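Local coordinates for glutamic acid/alanine-rich protein (Trypanosoma congolense, PDB 2Y44), which probably serves as a helical-bundle coat protein on the surface of the trypanosome, this chain being its ectodomain, at residues V5-D10 against F138-E143. Sequence-based numbering, arbitrary orientation.
Sequences VQTMCD and FDALAE
Thr-7 meets the backbone of Ala-140 and Leu-141 with its methyl group, and this van der Waals touch carries much of the contact; the helical segments 5-10 and 138-143 run nearly antiparallel (154°), their axes 8.8 Å apart at closest approach. CG2 of Thr-7 lies 3.4 Å from Leu-141 N and 3.6 Å from Ala-140 C, so the methyl presses on the peptide link between the two residues. CB of Ala-140 flanks it at 3.8 Å from Thr-7 CG2, and CB of Leu-141 adds a looser touch. A chi1 of -59° sets Thr-7 OG1 beside the backbone N, where it hydrogen-bonds to Glu-3 O one turn earlier, and puts CG2 anti to that N, pointing at the other helix.

A second, apolar touch pairs Leu-141 CD1 with Met-8 CB at 4.4 Å; the same methyl makes van der Waals contact with the backbone at Met-8 N (4.1 Å). No hydrogen bond joins the segments, and only 165 Å² is buried.

The pair thus joins helix 2-16 to helix 131-144 near the surface of the elongated helical bundle. Leu-141 also touches Val-11, while Met-8 packs on Ser-102 and Leu-106 of helix 57-107. Behind helix 131-144, Ala-142 lies against helix 149-183; the neighbouring Cys-9 ties helix 2-16 to Cys-122 by a disulfide.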
ATOM      1  N   VAL A   5      21.889  -1.916  15.766  1.00 15.40           N
ATOM      2  CA  VAL A   5      22.137  -1.155  14.543  1.00 15.05           C
ATOM      3  C   VAL A   5      21.542  -1.852  13.345  1.00 13.48           C
ATOM      4  O   VAL A   5      20.903  -1.209  12.506  1.00 14.66           O
ATOM      5  CB  VAL A   5      23.627  -0.945  14.305  1.00 13.76           C
ATOM      6  CG1 VAL A   5      23.867  -0.227  12.981  1.00 17.90           C
ATOM      7  CG2 VAL A   5      24.232  -0.099  15.457  1.00 14.61           C
ATOM      8  N   GLN A   6      21.723  -3.166  13.281  1.00 13.45           N
ATOM      9  CA  GLN A   6      21.203  -3.939  12.165  1.00 16.63           C
ATOM     10  C   GLN A   6      19.692  -3.999  12.212  1.00 13.42           C
ATOM     11  O   GLN A   6      19.007  -3.958  11.188  1.00 11.92           O
ATOM     12  CB  GLN A   6      21.750  -5.352  12.196  1.00 15.96           C
ATOM     13  CG  GLN A   6      23.219  -5.476  11.749  1.00 21.39           C
ATOM     14  CD  GLN A   6      23.437  -5.281  10.225  1.00 28.25           C
ATOM     15  OE1 GLN A   6      22.699  -4.551   9.540  1.00 30.68           O
ATOM     16  NE2 GLN A   6      24.453  -5.972   9.689  1.00 37.16           N
ATOM     17  N   THR A   7      19.153  -4.024  13.428  1.00 15.76           N
ATOM     18  CA  THR A   7      17.688  -4.055  13.578  1.00 14.20           C
ATOM     19  C   THR A   7      17.052  -2.703  13.214  1.00 15.70           C
ATOM     20  O   THR A   7      16.009  -2.638  12.565  1.00 15.97           O
ATOM     21  CB  THR A   7      17.336  -4.574  15.023  1.00 15.51           C
ATOM     22  OG1 THR A   7      17.891  -5.884  15.180  1.00 14.98           O
ATOM     23  CG2 THR A   7      15.868  -4.658  15.239  1.00 17.29           C
ATOM     24  N   MET A   8      17.738  -1.611  13.550  1.00 15.85           N
ATOM     25  CA  MET A   8      17.322  -0.270  13.175  1.00 16.74           C
ATOM     26  C   MET A   8      17.429  -0.145  11.653  1.00 14.38           C
ATOM     27  O   MET A   8      16.601   0.518  11.031  1.00 13.65           O
ATOM     28  CB  MET A   8      18.224   0.776  13.844  1.00 17.98           C
ATOM     29  CG  MET A   8      17.955   2.221  13.387  1.00 25.15           C
ATOM     30  SD  MET A   8      18.501   3.489  14.542  1.00 30.40           S
ATOM     31  CE  MET A   8      19.788   2.576  15.472  1.00 29.02           C
ATOM     32  N   CYS A   9      18.456  -0.769  11.079  1.00 14.67           N
ATOM     33  CA  CYS A   9      18.613  -0.790   9.627  1.00 15.83           C
ATOM     34  C   CYS A   9      17.408  -1.440   8.935  1.00 14.16           C
ATOM     35  O   CYS A   9      16.909  -0.907   7.954  1.00 14.28           O
ATOM     36  CB  CYS A   9      19.887  -1.544   9.227  1.00 16.63           C
ATOM     37  SG  CYS A   9      19.992  -1.614   7.449  1.00 16.77           S
ATOM     38  N   ASP A  10      16.936  -2.581   9.450  1.00 12.14           N
ATOM     39  CA  ASP A  10      15.757  -3.216   8.909  1.00 14.57           C
ATOM     40  C   ASP A  10      14.555  -2.290   8.955  1.00 13.37           C
ATOM     41  O   ASP A  10      13.791  -2.209   7.990  1.00 13.37           O
ATOM     42  CB  ASP A  10      15.479  -4.524   9.645  1.00 13.79           C
ATOM     43  CG  ASP A  10      16.598  -5.560   9.451  1.00 18.86           C
ATOM     44  OD1 ASP A  10      17.422  -5.425   8.512  1.00 19.23           O
ATOM     45  OD2 ASP A  10      16.577  -6.592  10.183  1.00 21.32           O
ATOM     46  N   PHE A 138       9.375  -3.262  13.286  1.00 14.37           N
ATOM     47  CA  PHE A 138       9.262  -2.419  14.478  1.00 13.50           C
ATOM     48  C   PHE A 138       9.226  -3.260  15.746  1.00 14.72           C
ATOM     49  O   PHE A 138       9.793  -2.852  16.751  1.00 16.52           O
ATOM     50  CB  PHE A 138       8.021  -1.516  14.398  1.00 14.19           C
ATOM     51  CG  PHE A 138       8.267  -0.236  13.647  1.00 15.57           C
ATOM     52  CD1 PHE A 138       8.723   0.881  14.317  1.00 13.21           C
ATOM     53  CD2 PHE A 138       8.059  -0.170  12.290  1.00 14.24           C
ATOM     54  CE1 PHE A 138       9.004   2.071  13.651  1.00 12.28           C
ATOM     55  CE2 PHE A 138       8.313   1.041  11.605  1.00 12.77           C
ATOM     56  CZ  PHE A 138       8.770   2.147  12.293  1.00 15.01           C
ATOM     57  N   ASP A 139       8.485  -4.389  15.729  1.00 12.83           N
ATOM     58  CA  ASP A 139       8.503  -5.356  16.879  1.00 15.29           C
ATOM     59  C   ASP A 139       9.950  -5.745  17.262  1.00 13.27           C
ATOM     60  O   ASP A 139      10.314  -5.838  18.438  1.00 12.83           O
ATOM     61  CB  ASP A 139       7.731  -6.648  16.542  1.00 16.10           C
ATOM     62  CG  ASP A 139       6.206  -6.502  16.683  1.00 17.62           C
ATOM     63  OD1 ASP A 139       5.739  -5.460  17.177  1.00 21.23           O
ATOM     64  OD2 ASP A 139       5.500  -7.463  16.294  1.00 22.21           O
ATOM     65  N   ALA A 140      10.774  -6.027  16.250  1.00 12.09           N
ATOM     66  CA  ALA A 140      12.135  -6.494  16.485  1.00 12.16           C
ATOM     67  C   ALA A 140      12.949  -5.414  17.153  1.00 12.58           C
ATOM     68  O   ALA A 140      13.677  -5.689  18.112  1.00 11.33           O
ATOM     69  CB  ALA A 140      12.797  -6.912  15.144  1.00 12.70           C
ATOM     70  N   LEU A 141      12.785  -4.189  16.663  1.00 10.94           N
ATOM     71  CA  LEU A 141      13.470  -3.054  17.283  1.00 12.75           C
ATOM     72  C   LEU A 141      12.975  -2.794  18.725  1.00 13.72           C
ATOM     73  O   LEU A 141      13.781  -2.646  19.637  1.00 13.28           O
ATOM     74  CB  LEU A 141      13.347  -1.798  16.427  1.00 14.31           C
ATOM     75  CG  LEU A 141      14.148  -0.579  16.936  1.00 10.30           C
ATOM     76  CD1 LEU A 141      15.690  -0.866  17.015  1.00 15.22           C
ATOM     77  CD2 LEU A 141      13.864   0.594  15.959  1.00 16.48           C
ATOM     78  N   ALA A 142      11.665  -2.879  18.925  1.00 14.14           N
ATOM     79  CA  ALA A 142      11.068  -2.702  20.258  1.00 14.19           C
ATOM     80  C   ALA A 142      11.619  -3.725  21.251  1.00 14.60           C
ATOM     81  O   ALA A 142      11.895  -3.422  22.443  1.00 14.95           O
ATOM     82  CB  ALA A 142       9.550  -2.779  20.192  1.00 15.91           C
ATOM     83  N   GLU A 143      11.785  -4.948  20.779  1.00 14.38           N
ATOM     84  CA  GLU A 143      12.279  -6.034  21.628  1.00 16.25           C
ATOM     85  C   GLU A 143      13.683  -5.814  22.175  1.00 15.98           C
ATOM     86  O   GLU A 143      13.988  -6.276  23.275  1.00 15.23           O
ATOM     87  CB  GLU A 143      12.214  -7.373  20.863  1.00 14.74           C
ATOM     88  CG  GLU A 143      10.769  -7.878  20.709  1.00 14.82           C
ATOM     89  CD  GLU A 143      10.595  -8.787  19.512  1.00 17.36           C
ATOM     90  OE1 GLU A 143      11.624  -9.258  18.979  1.00 14.16           O
ATOM     91  OE2 GLU A 143       9.432  -9.143  19.198  1.00 15.48           O
TER